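Local coordinates for protein paenibacillus xanthan lyase (Paenibacillus, PDB 6F2P) that degrades the bacterial polysaccharide xanthan, breaking glycosidic bonds by elimination rather than by hydrolysis, at residues A295-M300 / K336-D341; K273-D278 / Q421-F426; A155-T160 / S188-A193; I178-I183 / I241-G246; G1016-R1021 / V1034-V1039. All blocks are in the same frame, centred on the assembly; numbering follows the deposited sequence.

Interaction 1: A295-M300 / K336-D341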
# COMPACT_ATOMS: atom_id res chain seq x y z
N ALA A 295 -24.85 2.26 -6.30
CA ALA A 295 -23.96 2.66 -5.21
C ALA A 295 -23.28 3.97 -5.51
O ALA A 295 -22.87 4.69 -4.60
CB ALA A 295 -22.92 1.58 -4.95
N ALA A 296 -23.14 4.27 -6.80
CA ALA A 296 -22.44 5.47 -7.25
C ALA A 296 -23.26 6.73 -6.99
O ALA A 296 -22.70 7.83 -6.89
CB ALA A 296 -22.13 5.35 -8.73
N VAL A 297 -24.57 6.55 -6.88
CA VAL A 297 -25.49 7.68 -6.81
C VAL A 297 -25.27 8.60 -5.61
O VAL A 297 -25.25 9.82 -5.77
CB VAL A 297 -26.97 7.21 -6.88
CG1 VAL A 297 -27.89 8.35 -6.54
CG2 VAL A 297 -27.28 6.68 -8.28
N THR A 298 -25.08 8.02 -4.43
CA THR A 298 -24.85 8.81 -3.22
C THR A 298 -23.57 9.64 -3.33
O THR A 298 -23.49 10.76 -2.81
CB THR A 298 -24.80 7.91 -1.96
OG1 THR A 298 -24.50 8.70 -0.81
CG2 THR A 298 -23.72 6.84 -2.10
N VAL A 299 -22.57 9.11 -4.03
CA VAL A 299 -21.31 9.81 -4.19
C VAL A 299 -21.46 10.98 -5.15
O VAL A 299 -20.99 12.10 -4.87
CB VAL A 299 -20.21 8.87 -4.69
CG1 VAL A 299 -18.93 9.65 -4.90
CG2 VAL A 299 -19.98 7.74 -3.71
N MET A 300 -22.11 10.73 -6.28
CA MET A 300 -22.40 11.80 -7.24
C MET A 300 -23.19 12.91 -6.56
O MET A 300 -22.95 14.09 -6.81
CB MET A 300 -23.16 11.26 -8.45
CG MET A 300 -22.35 10.27 -9.27
SD MET A 300 -23.27 9.46 -10.60
CE MET A 300 -23.89 10.84 -11.54
N LYS A 336 -33.54 9.06 -11.51
CA LYS A 336 -34.67 8.27 -11.01
C LYS A 336 -34.50 7.86 -9.55
O LYS A 336 -35.41 7.27 -8.96
CB LYS A 336 -34.86 7.02 -11.86
CG LYS A 336 -35.40 7.28 -13.25
CD LYS A 336 -35.01 6.16 -14.19
CE LYS A 336 -35.90 6.14 -15.41
NZ LYS A 336 -37.29 5.72 -15.05
N ALA A 337 -33.35 8.17 -8.96
CA ALA A 337 -33.06 7.70 -7.61
C ALA A 337 -33.05 8.80 -6.55
O ALA A 337 -33.36 8.54 -5.40
CB ALA A 337 -31.74 6.93 -7.59
N VAL A 338 -32.71 10.02 -6.93
CA VAL A 338 -32.52 11.09 -5.96
C VAL A 338 -33.74 11.97 -5.76
O VAL A 338 -34.75 11.84 -6.45
CB VAL A 338 -31.36 12.01 -6.37
CG1 VAL A 338 -30.09 11.20 -6.51
CG2 VAL A 338 -31.70 12.71 -7.66
N SER A 339 -33.62 12.89 -4.80
CA SER A 339 -34.72 13.78 -4.46
C SER A 339 -34.89 14.84 -5.53
O SER A 339 -34.03 15.00 -6.41
CB SER A 339 -34.43 14.46 -3.13
OG SER A 339 -33.35 15.37 -3.26
N ILE A 340 -36.00 15.57 -5.45
CA ILE A 340 -36.30 16.60 -6.43
C ILE A 340 -35.19 17.64 -6.42
O ILE A 340 -34.71 18.05 -7.48
CB ILE A 340 -37.66 17.25 -6.17
CG1 ILE A 340 -38.78 16.24 -6.45
CG2 ILE A 340 -37.84 18.50 -7.04
CD1 ILE A 340 -40.15 16.68 -5.99
N ASP A 341 -34.78 18.05 -5.23
CA ASP A 341 -33.72 19.01 -5.05
C ASP A 341 -32.49 18.67 -5.89
O ASP A 341 -31.95 19.52 -6.61
CB ASP A 341 -33.31 19.07 -3.58
CG ASP A 341 -32.69 20.38 -3.20
OD1 ASP A 341 -33.06 21.40 -3.83
OD2 ASP A 341 -31.84 20.40 -2.29
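With chi1 of V297 at 169°, its CG1 is swung opposite the backbone N and projects from the helix toward V338, whose own CG1 lies opposite its carbonyl carbon (chi1 -58°) and comes to meet it. The two methyls touch at 3.6 Å, V297 CG1 to V338 CG1, with the side chains crossing obliquely. The same V297 CG1 also reaches the CB of A337, a looser approach of 4.2 Å. No hydrogen bond joins the segments, so the contact is purely apolar. Beta-branched valine suits both places, since it offers a short, stiff hydrophobic knob, and the small A337 lets the loop pass close by. In the fold, this is where helix 292-307 of the alpha-helical domain of polysaccharide lyase family 8 meets the turn leading into helix 340-351. S339 occupies the N-cap position of that second helix, and D341 OD2 forms a salt bridge with R305, one further link back to helix 292-307. F334 packs on V297 and on M300, widening the apolar patch beyond the two valines. A bound calcium ion lies about 8 Å from the V297 side chain.

Interaction 2: K273-D278 / Q421-F426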
# COMPACT_ATOMS: atom_id res chain seq x y z
N LYS A 273 -17.58 5.59 -15.18
CA LYS A 273 -18.78 5.84 -15.97
C LYS A 273 -20.08 5.51 -15.23
O LYS A 273 -20.98 4.87 -15.78
CB LYS A 273 -18.68 5.09 -17.30
CG LYS A 273 -17.48 5.52 -18.13
CD LYS A 273 -17.41 4.78 -19.44
CE LYS A 273 -16.28 5.31 -20.30
NZ LYS A 273 -16.29 4.69 -21.66
N GLY A 274 -20.16 5.94 -13.98
CA GLY A 274 -21.38 5.81 -13.20
C GLY A 274 -21.40 4.59 -12.30
O GLY A 274 -22.38 4.34 -11.60
N ASN A 275 -20.32 3.82 -12.34
CA ASN A 275 -20.20 2.61 -11.55
C ASN A 275 -19.17 2.77 -10.44
O ASN A 275 -17.99 3.00 -10.70
CB ASN A 275 -19.79 1.44 -12.45
CG ASN A 275 -20.83 1.12 -13.48
OD1 ASN A 275 -22.03 1.08 -13.18
ND2 ASN A 275 -20.40 0.88 -14.71
N LEU A 276 -19.62 2.67 -9.19
CA LEU A 276 -18.70 2.70 -8.07
C LEU A 276 -18.09 1.33 -7.98
O LEU A 276 -18.81 0.35 -7.83
CB LEU A 276 -19.44 3.04 -6.79
CG LEU A 276 -18.61 3.23 -5.52
CD1 LEU A 276 -17.52 4.26 -5.73
CD2 LEU A 276 -19.52 3.65 -4.36
N MET A 277 -16.77 1.24 -8.08
CA MET A 277 -16.09 -0.06 -8.15
C MET A 277 -16.36 -0.95 -6.94
O MET A 277 -16.15 -0.55 -5.80
CB MET A 277 -14.58 0.13 -8.34
CG MET A 277 -14.21 0.77 -9.65
SD MET A 277 -12.44 0.87 -9.90
CE MET A 277 -12.41 1.72 -11.47
N ASP A 278 -16.81 -2.17 -7.21
CA ASP A 278 -17.21 -3.11 -6.16
C ASP A 278 -16.09 -3.48 -5.20
O ASP A 278 -16.34 -3.87 -4.06
CB ASP A 278 -17.79 -4.37 -6.79
CG ASP A 278 -19.13 -4.14 -7.44
OD1 ASP A 278 -19.88 -3.27 -6.96
OD2 ASP A 278 -19.43 -4.84 -8.43
N GLN A 421 -22.05 -4.46 -16.75
CA GLN A 421 -21.30 -5.69 -16.52
C GLN A 421 -21.42 -6.25 -15.11
O GLN A 421 -21.70 -7.43 -14.92
CB GLN A 421 -19.83 -5.51 -16.90
CG GLN A 421 -18.95 -6.72 -16.61
CD GLN A 421 -19.38 -7.96 -17.38
OE1 GLN A 421 -19.12 -9.08 -16.95
NE2 GLN A 421 -20.03 -7.76 -18.52
N PHE A 422 -21.24 -5.39 -14.11
CA PHE A 422 -21.18 -5.86 -12.73
C PHE A 422 -22.46 -5.56 -11.96
O PHE A 422 -22.58 -5.92 -10.79
CB PHE A 422 -19.96 -5.28 -12.01
CG PHE A 422 -18.66 -5.66 -12.65
CD1 PHE A 422 -18.22 -6.97 -12.61
CD2 PHE A 422 -17.90 -4.72 -13.32
CE1 PHE A 422 -17.04 -7.33 -13.21
CE2 PHE A 422 -16.71 -5.08 -13.91
CZ PHE A 422 -16.28 -6.39 -13.86
N ASN A 423 -23.41 -4.90 -12.62
CA ASN A 423 -24.77 -4.81 -12.10
C ASN A 423 -25.68 -5.71 -12.94
O ASN A 423 -25.20 -6.67 -13.55
CB ASN A 423 -25.26 -3.35 -12.03
CG ASN A 423 -24.95 -2.55 -13.28
OD1 ASN A 423 -25.74 -2.55 -14.22
ND2 ASN A 423 -23.81 -1.86 -13.29
N ASP A 424 -26.98 -5.43 -12.97
CA ASP A 424 -27.90 -6.26 -13.74
C ASP A 424 -27.80 -7.72 -13.26
O ASP A 424 -27.88 -8.67 -14.05
CB ASP A 424 -27.59 -6.10 -15.24
CG ASP A 424 -28.48 -6.93 -16.14
OD1 ASP A 424 -29.70 -7.05 -15.86
OD2 ASP A 424 -27.93 -7.48 -17.13
N HIS A 425 -27.59 -7.88 -11.96
CA HIS A 425 -27.53 -9.18 -11.29
C HIS A 425 -26.29 -10.01 -11.58
O HIS A 425 -26.33 -11.23 -11.44
CB HIS A 425 -28.79 -10.01 -11.56
CG HIS A 425 -30.05 -9.27 -11.28
ND1 HIS A 425 -30.37 -8.78 -10.03
CD2 HIS A 425 -31.07 -8.90 -12.10
CE1 HIS A 425 -31.53 -8.15 -10.09
NE2 HIS A 425 -31.97 -8.21 -11.33
N PHE A 426 -25.20 -9.34 -11.95
CA PHE A 426 -23.90 -10.01 -12.06
C PHE A 426 -23.60 -10.90 -10.83
O PHE A 426 -23.34 -12.10 -10.97
CB PHE A 426 -22.76 -8.99 -12.25
CG PHE A 426 -21.39 -9.57 -12.04
CD1 PHE A 426 -20.71 -10.17 -13.09
CD2 PHE A 426 -20.79 -9.54 -10.79
CE1 PHE A 426 -19.48 -10.72 -12.90
CE2 PHE A 426 -19.54 -10.09 -10.59
CZ PHE A 426 -18.88 -10.68 -11.65
O HOH W 1 -22.28 -4.50 -8.64
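D278 and F422 meet where the alpha-helical domain of this family 8 lyase faces its super-sandwich domain, so the contact is a buried interdomain one, and largely polar. D278 OD2 stands 3.6 Å from F422 CB, coming at the phenylalanine obliquely, with carboxylate and ring planes 80° apart. The ring leads away from D278, with Q421 CG over one face and F426 CE2 at its edge in plane. Acidic D278 suits its place because several donors converge on it: OD1 forms a salt bridge with R281, and OD2 accepts from W427 NE1. A water adds a further link, donating to D278 OD2 at 2.9 Å and also to the carbonyl O of F422.

Beside this, the side chains of N275 and N423 cross at about a right angle, their amide planes 44° apart, with N275 OD1 3.4 Å from N423 ND2. Each amide nitrogen has a hydrogen bond elsewhere: N275 ND2 to L419 O, N423 ND2 to D292 OD1. Asparagine fits both sites, offering a donor and an acceptor on one short stem. With chi1 of 46°, the N423 amide is tucked between its backbone N and carbonyl carbon, which carries it toward N275. N423 also opens a type I' beta turn, whose middle residues D424 and H425 have positive phi, closed by F426 N donating to N423 O at 3.1 Å.

Interaction 3: A155-T160 / S188-A193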
# COMPACT_ATOMS: atom_id res chain seq x y z
N ALA A 155 -37.92 17.20 22.69
CA ALA A 155 -37.56 16.71 24.01
C ALA A 155 -37.26 15.22 23.97
O ALA A 155 -36.41 14.72 24.71
CB ALA A 155 -38.66 17.00 25.01
N ALA A 156 -37.97 14.51 23.09
CA ALA A 156 -37.74 13.09 22.93
C ALA A 156 -36.37 12.84 22.31
O ALA A 156 -35.63 11.97 22.76
CB ALA A 156 -38.83 12.48 22.09
N ILE A 157 -36.05 13.60 21.27
CA ILE A 157 -34.77 13.46 20.59
C ILE A 157 -33.60 13.82 21.50
O ILE A 157 -32.63 13.07 21.57
CB ILE A 157 -34.72 14.28 19.30
CG1 ILE A 157 -35.82 13.80 18.35
CG2 ILE A 157 -33.34 14.16 18.65
CD1 ILE A 157 -35.78 14.45 16.99
N TYR A 158 -33.68 14.94 22.22
CA TYR A 158 -32.66 15.27 23.22
C TYR A 158 -32.48 14.14 24.24
O TYR A 158 -31.38 13.90 24.74
CB TYR A 158 -33.03 16.53 24.01
CG TYR A 158 -32.79 17.87 23.34
CD1 TYR A 158 -33.23 18.13 22.05
CD2 TYR A 158 -32.18 18.91 24.04
CE1 TYR A 158 -33.05 19.37 21.47
CE2 TYR A 158 -31.99 20.15 23.47
CZ TYR A 158 -32.42 20.37 22.18
OH TYR A 158 -32.24 21.62 21.61
N TYR A 159 -33.58 13.47 24.56
CA TYR A 159 -33.55 12.38 25.52
C TYR A 159 -32.76 11.18 25.01
O TYR A 159 -31.83 10.71 25.66
CB TYR A 159 -34.97 11.97 25.91
CG TYR A 159 -35.05 10.66 26.64
CD1 TYR A 159 -34.52 10.52 27.91
CD2 TYR A 159 -35.67 9.56 26.06
CE1 TYR A 159 -34.60 9.31 28.59
CE2 TYR A 159 -35.75 8.35 26.72
CZ TYR A 159 -35.22 8.23 27.99
OH TYR A 159 -35.29 7.03 28.66
N THR A 160 -33.12 10.69 23.83
CA THR A 160 -32.43 9.54 23.25
C THR A 160 -31.06 9.90 22.67
O THR A 160 -30.15 9.06 22.68
CB THR A 160 -33.27 8.85 22.16
OG1 THR A 160 -33.42 9.73 21.04
CG2 THR A 160 -34.63 8.47 22.70
N SER A 188 -28.96 27.21 19.78
CA SER A 188 -27.61 27.44 19.25
C SER A 188 -26.55 26.49 19.81
O SER A 188 -25.74 25.94 19.07
CB SER A 188 -27.17 28.89 19.47
OG SER A 188 -27.20 29.23 20.84
N ALA A 189 -26.55 26.30 21.13
CA ALA A 189 -25.60 25.41 21.77
C ALA A 189 -25.68 24.00 21.19
O ALA A 189 -24.66 23.34 20.94
CB ALA A 189 -25.82 25.38 23.27
N ARG A 190 -26.91 23.54 20.95
CA ARG A 190 -27.15 22.21 20.43
C ARG A 190 -26.66 22.09 18.99
O ARG A 190 -26.04 21.08 18.63
CB ARG A 190 -28.64 21.85 20.56
CG ARG A 190 -29.07 20.55 19.93
CD ARG A 190 -29.19 19.42 20.92
NE ARG A 190 -29.92 18.29 20.32
CZ ARG A 190 -29.88 17.04 20.78
NH1 ARG A 190 -29.15 16.73 21.84
NH2 ARG A 190 -30.59 16.10 20.16
N VAL A 191 -26.89 23.12 18.18
CA VAL A 191 -26.38 23.12 16.81
C VAL A 191 -24.85 23.12 16.79
O VAL A 191 -24.22 22.44 15.97
CB VAL A 191 -26.86 24.34 16.01
CG1 VAL A 191 -26.42 24.22 14.56
CG2 VAL A 191 -28.37 24.47 16.09
N ALA A 192 -24.26 23.88 17.69
CA ALA A 192 -22.81 23.97 17.73
C ALA A 192 -22.22 22.62 18.10
O ALA A 192 -21.18 22.21 17.56
CB ALA A 192 -22.36 25.05 18.70
N ALA A 193 -22.90 21.91 19.00
CA ALA A 193 -22.44 20.59 19.41
C ALA A 193 -22.54 19.66 18.21
O ALA A 193 -21.70 18.78 18.02
CB ALA A 193 -23.25 20.05 20.59
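R190 lays its guanidinium flat over one face of the Y158 ring, the centres 4.0 Å apart and the planes only 16° from parallel. This is a stacked cation-pi contact: R190 CZ sits 20° off the ring normal, and NE is the nitrogen nearest the ring, 3.5 Å from Y158 CE1. Further back along the same side chain, R190 CD makes a CH-pi contact with that ring, 3.9 Å from its centroid, while the aliphatic CB and CG pass the phenol oxygen. The two side chains thus slide past each other in opposite directions, an overlap permitted by the bend of the arginine chain at chi2 (99°). At the edge of the guanidinium, near its plane, CG2 of I157 touches R190 NH2 at 3.7 Å.

Arginine suits this buried place because one flat group can stack and donate at once. Its NH2 bonds to S181 OG and its NH1 to Q161 O, fixing the rotation of the group over the ring; Q161 is itself a ligand of a bound calcium ion. Tyrosine suits the other side, since its OH is held by D187 OD2 and N185 ND2 while its face receives the cation. A leucine in place of R190 would probably leave Q161 O and S181 OG without their donor and the Y158 face without its stacked charge. Such an aromatic-arginine stack here joins helices 147-160 and 188-197 within the alpha-helical domain of family 8 polysaccharide lyases.

Interaction 4: I178-I183 / I241-G246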
# COMPACT_ATOMS: atom_id res chain seq x y z
N ILE A 178 -28.20 15.67 16.19
CA ILE A 178 -28.03 16.75 17.15
C ILE A 178 -28.12 18.12 16.48
O ILE A 178 -28.80 19.01 16.98
CB ILE A 178 -26.73 16.58 17.94
CG1 ILE A 178 -26.93 15.49 18.99
CG2 ILE A 178 -26.31 17.88 18.58
CD1 ILE A 178 -25.68 15.07 19.68
N ALA A 179 -27.48 18.26 15.33
CA ALA A 179 -27.52 19.51 14.60
C ALA A 179 -28.93 19.85 14.14
O ALA A 179 -29.38 20.99 14.27
CB ALA A 179 -26.59 19.45 13.41
N ILE A 180 -29.65 18.87 13.60
CA ILE A 180 -30.95 19.20 13.04
C ILE A 180 -31.97 19.48 14.14
O ILE A 180 -32.77 20.41 14.03
CB ILE A 180 -31.46 18.14 12.06
CG1 ILE A 180 -30.44 17.92 10.94
CG2 ILE A 180 -32.82 18.56 11.47
CD1 ILE A 180 -29.84 19.18 10.41
N SER A 181 -31.92 18.70 15.22
CA SER A 181 -32.81 19.00 16.34
C SER A 181 -32.52 20.40 16.89
O SER A 181 -33.45 21.17 17.17
CB SER A 181 -32.77 17.91 17.42
OG SER A 181 -31.45 17.64 17.88
N GLY A 182 -31.24 20.76 16.99
CA GLY A 182 -30.87 22.10 17.43
C GLY A 182 -31.51 23.19 16.58
O GLY A 182 -32.06 24.15 17.11
N ILE A 183 -31.43 23.04 15.26
CA ILE A 183 -32.02 24.00 14.34
C ILE A 183 -33.53 24.09 14.52
O ILE A 183 -34.10 25.19 14.60
CB ILE A 183 -31.71 23.60 12.90
CG1 ILE A 183 -30.21 23.77 12.63
CG2 ILE A 183 -32.54 24.42 11.93
CD1 ILE A 183 -29.81 23.52 11.20
N ILE A 241 -22.01 20.20 6.00
CA ILE A 241 -21.30 21.37 5.52
C ILE A 241 -22.23 22.29 4.74
O ILE A 241 -22.25 23.50 4.97
CB ILE A 241 -20.07 20.99 4.67
CG1 ILE A 241 -18.95 20.48 5.56
CG2 ILE A 241 -19.59 22.17 3.85
CD1 ILE A 241 -17.92 19.69 4.79
N PHE A 242 -23.02 21.70 3.84
CA PHE A 242 -23.93 22.47 3.00
C PHE A 242 -25.00 23.21 3.80
O PHE A 242 -25.27 24.38 3.53
CB PHE A 242 -24.60 21.55 1.97
CG PHE A 242 -25.67 22.23 1.17
CD1 PHE A 242 -25.35 22.94 0.02
CD2 PHE A 242 -27.01 22.13 1.54
CE1 PHE A 242 -26.34 23.56 -0.73
CE2 PHE A 242 -28.00 22.75 0.79
CZ PHE A 242 -27.66 23.46 -0.34
N ILE A 243 -25.61 22.54 4.77
CA ILE A 243 -26.66 23.14 5.58
C ILE A 243 -26.12 24.30 6.43
O ILE A 243 -26.67 25.41 6.44
CB ILE A 243 -27.32 22.09 6.51
CG1 ILE A 243 -27.96 20.98 5.68
CG2 ILE A 243 -28.38 22.71 7.42
CD1 ILE A 243 -28.26 19.72 6.46
N LEU A 244 -25.02 24.03 7.12
CA LEU A 244 -24.46 24.97 8.07
C LEU A 244 -23.72 26.12 7.38
O LEU A 244 -23.45 27.15 8.00
CB LEU A 244 -23.52 24.25 9.02
CG LEU A 244 -24.23 23.19 9.85
CD1 LEU A 244 -23.23 22.42 10.71
CD2 LEU A 244 -25.28 23.85 10.71
N ASN A 245 -23.40 25.93 6.10
CA ASN A 245 -22.54 26.84 5.36
C ASN A 245 -23.06 28.27 5.32
O ASN A 245 -24.19 28.51 4.93
CB ASN A 245 -22.34 26.33 3.94
CG ASN A 245 -21.54 27.28 3.08
OD1 ASN A 245 -22.01 27.72 2.03
ND2 ASN A 245 -20.32 27.60 3.52
N GLY A 246 -22.21 29.21 5.73
CA GLY A 246 -22.60 30.60 5.75
C GLY A 246 -23.20 31.05 7.07
O GLY A 246 -23.32 32.25 7.32
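I243 is met by two isoleucines from the neighbouring helix. Its CG2 lies 4.1 Å from CD1 of I183, the side chains crossing at a slant, and its own CD1 is 4.3 Å from CD1 of I180. The side chain of I180 leaves its helix to one side, but a chi2 of -43° turns the terminal methyl back toward I243. A179, with only a methyl to offer, borders the patch. The nearest CA atoms of the two segments, in I180 and I243, are 9.5 Å apart. No polar group takes part, and branched isoleucines fill such a buried seam well because they present methyls at two distances from the backbone.

Around this first shell, Y13 of helix 4-18 packs on both I180 and I243, and M16 adds to the cover over I243. On another flank, V191 of helix 188-197 touches both I183 and L244, so that leucine shares in the same apolar layer. Further out, polar groups mark the end of helix 229-244. K12 NZ bonds to the carbonyls of F242 and I243, a position where a cation would probably be favoured by the helix's C-terminal end. N245 is the first residue to leave helical angles, and G246 adopts a positive phi that calls for glycine. What results is the apolar packing of helix 168-184 on helix 229-244, the kind of helix-to-helix seam from which the alpha-helical domain of this lyase family, an alpha/alpha toroid in its relatives, is built.

Interaction 5: G1016-R1021 / V1034-V1039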
# COMPACT_ATOMS: atom_id res chain seq x y z
N GLY A 1016 53.11 3.78 -2.82
CA GLY A 1016 54.11 3.35 -1.87
C GLY A 1016 54.81 2.11 -2.38
O GLY A 1016 54.20 1.29 -3.06
N ALA A 1017 56.09 1.98 -2.05
CA ALA A 1017 56.87 0.84 -2.51
C ALA A 1017 57.89 0.40 -1.48
O ALA A 1017 58.30 1.17 -0.61
CB ALA A 1017 57.55 1.16 -3.83
N ILE A 1018 58.28 -0.86 -1.57
CA ILE A 1018 59.30 -1.42 -0.71
C ILE A 1018 60.31 -2.13 -1.59
O ILE A 1018 60.05 -3.25 -2.05
CB ILE A 1018 58.70 -2.40 0.30
CG1 ILE A 1018 57.62 -1.69 1.13
CG2 ILE A 1018 59.77 -2.97 1.21
CD1 ILE A 1018 56.76 -2.63 1.92
N LYS A 1019 61.44 -1.47 -1.85
CA LYS A 1019 62.44 -1.96 -2.79
C LYS A 1019 63.64 -2.59 -2.08
O LYS A 1019 64.09 -2.11 -1.04
CB LYS A 1019 62.91 -0.84 -3.72
CG LYS A 1019 63.92 -1.29 -4.77
CD LYS A 1019 64.62 -0.12 -5.47
CE LYS A 1019 63.69 0.63 -6.40
NZ LYS A 1019 64.43 1.65 -7.20
N ILE A 1020 64.14 -3.68 -2.65
CA ILE A 1020 65.37 -4.30 -2.19
C ILE A 1020 66.46 -4.06 -3.22
O ILE A 1020 66.33 -4.47 -4.37
CB ILE A 1020 65.19 -5.82 -1.99
CG1 ILE A 1020 64.22 -6.08 -0.83
CG2 ILE A 1020 66.52 -6.48 -1.73
CD1 ILE A 1020 63.84 -7.53 -0.67
N ARG A 1021 67.52 -3.36 -2.82
CA ARG A 1021 68.64 -3.04 -3.71
C ARG A 1021 69.81 -3.96 -3.39
O ARG A 1021 69.80 -4.66 -2.37
CB ARG A 1021 69.06 -1.57 -3.56
CG ARG A 1021 68.18 -0.56 -4.32
CD ARG A 1021 68.12 0.78 -3.58
NE ARG A 1021 69.40 1.11 -2.94
CZ ARG A 1021 69.53 1.67 -1.74
NH1 ARG A 1021 68.46 1.96 -1.02
NH2 ARG A 1021 70.73 1.93 -1.25
N VAL A 1034 56.83 -9.08 1.72
CA VAL A 1034 56.56 -7.99 2.64
C VAL A 1034 55.11 -8.04 3.13
O VAL A 1034 54.25 -8.65 2.49
CB VAL A 1034 56.82 -6.61 1.99
CG1 VAL A 1034 58.22 -6.56 1.41
CG2 VAL A 1034 55.79 -6.33 0.91
N LYS A 1035 54.84 -7.42 4.28
CA LYS A 1035 53.48 -7.36 4.82
C LYS A 1035 53.22 -6.06 5.56
O LYS A 1035 53.92 -5.73 6.52
CB LYS A 1035 53.19 -8.55 5.75
CG LYS A 1035 51.77 -8.56 6.29
CD LYS A 1035 51.41 -9.88 6.96
CE LYS A 1035 52.13 -10.08 8.28
NZ LYS A 1035 51.55 -11.21 9.07
N LEU A 1036 52.22 -5.32 5.11
CA LEU A 1036 51.81 -4.11 5.79
C LEU A 1036 50.66 -4.45 6.74
O LEU A 1036 49.68 -5.09 6.35
CB LEU A 1036 51.38 -3.03 4.79
CG LEU A 1036 52.47 -2.14 4.18
CD1 LEU A 1036 53.56 -2.95 3.52
CD2 LEU A 1036 51.86 -1.16 3.18
N VAL A 1037 50.81 -4.05 8.00
CA VAL A 1037 49.75 -4.27 8.97
C VAL A 1037 49.31 -2.94 9.54
O VAL A 1037 50.12 -2.19 10.09
CB VAL A 1037 50.22 -5.17 10.11
CG1 VAL A 1037 49.03 -5.52 11.00
CG2 VAL A 1037 50.88 -6.42 9.56
N LYS A 1038 48.02 -2.64 9.42
CA LYS A 1038 47.51 -1.35 9.86
C LYS A 1038 47.55 -1.20 11.39
O LYS A 1038 47.29 -2.14 12.13
CB LYS A 1038 46.10 -1.11 9.31
CG LYS A 1038 45.62 0.32 9.51
CD LYS A 1038 44.55 0.73 8.51
CE LYS A 1038 44.07 2.14 8.81
NZ LYS A 1038 43.55 2.23 10.21
N VAL A 1039 47.92 0.00 11.84
CA VAL A 1039 47.91 0.34 13.26
C VAL A 1039 47.23 1.69 13.48
O VAL A 1039 47.46 2.64 12.73
CB VAL A 1039 49.34 0.36 13.88
CG1 VAL A 1039 49.88 -1.04 14.04
CG2 VAL A 1039 50.28 1.20 13.05
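I1018 projects from one strand into the space between two sheets and meets V1034 and L1036 of the other strand there. The tightest touch is that of I1018 CD1 on L1036 CD1, 3.6 Å, where the two side chains run past each other in opposite directions. Toward V1034 the isoleucine points tip to tip, with its CG2 3.9 Å from V1034 CG1 and its CD1 4.0 Å from V1034 CG2. An extended isoleucine (chi2 167°) is long enough to reach both partners, and all three side chains are buried. No hydrogen bond crosses, as expected of facing sheets in a beta-sandwich.

The alternation of a strand sends the intervening residues the other way. K1035 points away from I1018, its ammonium lying in a cation-pi contact with W1002, and K1019 and A1017 are likewise partly exposed; long, charged lysines suit that outer surface, while aliphatic residues suit the inner one.

This beta-sandwich falls in the Golvesin C-terminal domain family, of the galactose-binding-like clan, which makes a carbohydrate-binding role plausible but unproven here. Strand 1017-1021 lies between strands 949-952 and 978-984 in one sheet, its I1018 also touching V980. Strand 1030-1039 belongs to the opposing sheet with strand 960-967, from which V964 packs on I1018, while F952 of strand 949-952 reaches V1034 and P954 and V956 flank L1036.

From the N terminus, interaction 3 comes first, joining 155-160 to 188-193, and interaction 4, from 178-183 to 241-246, begins before it closes. These two loops cross, and the contacts touch each other, binding four successive helical segments of the alpha-helical domain together. Interaction 2 then closes a long loop from 273-278 to 421-426, tying that domain to the super-sandwich domain. Interaction 1, linking 295-300 to 336-341, is nested inside that loop and packs directly against interaction 2. Far along the chain, interaction 5 closes a short loop inside the C-terminal sandwich domain, on the opposite side of the molecule's centre from interaction 1, about 86 Å away between centres.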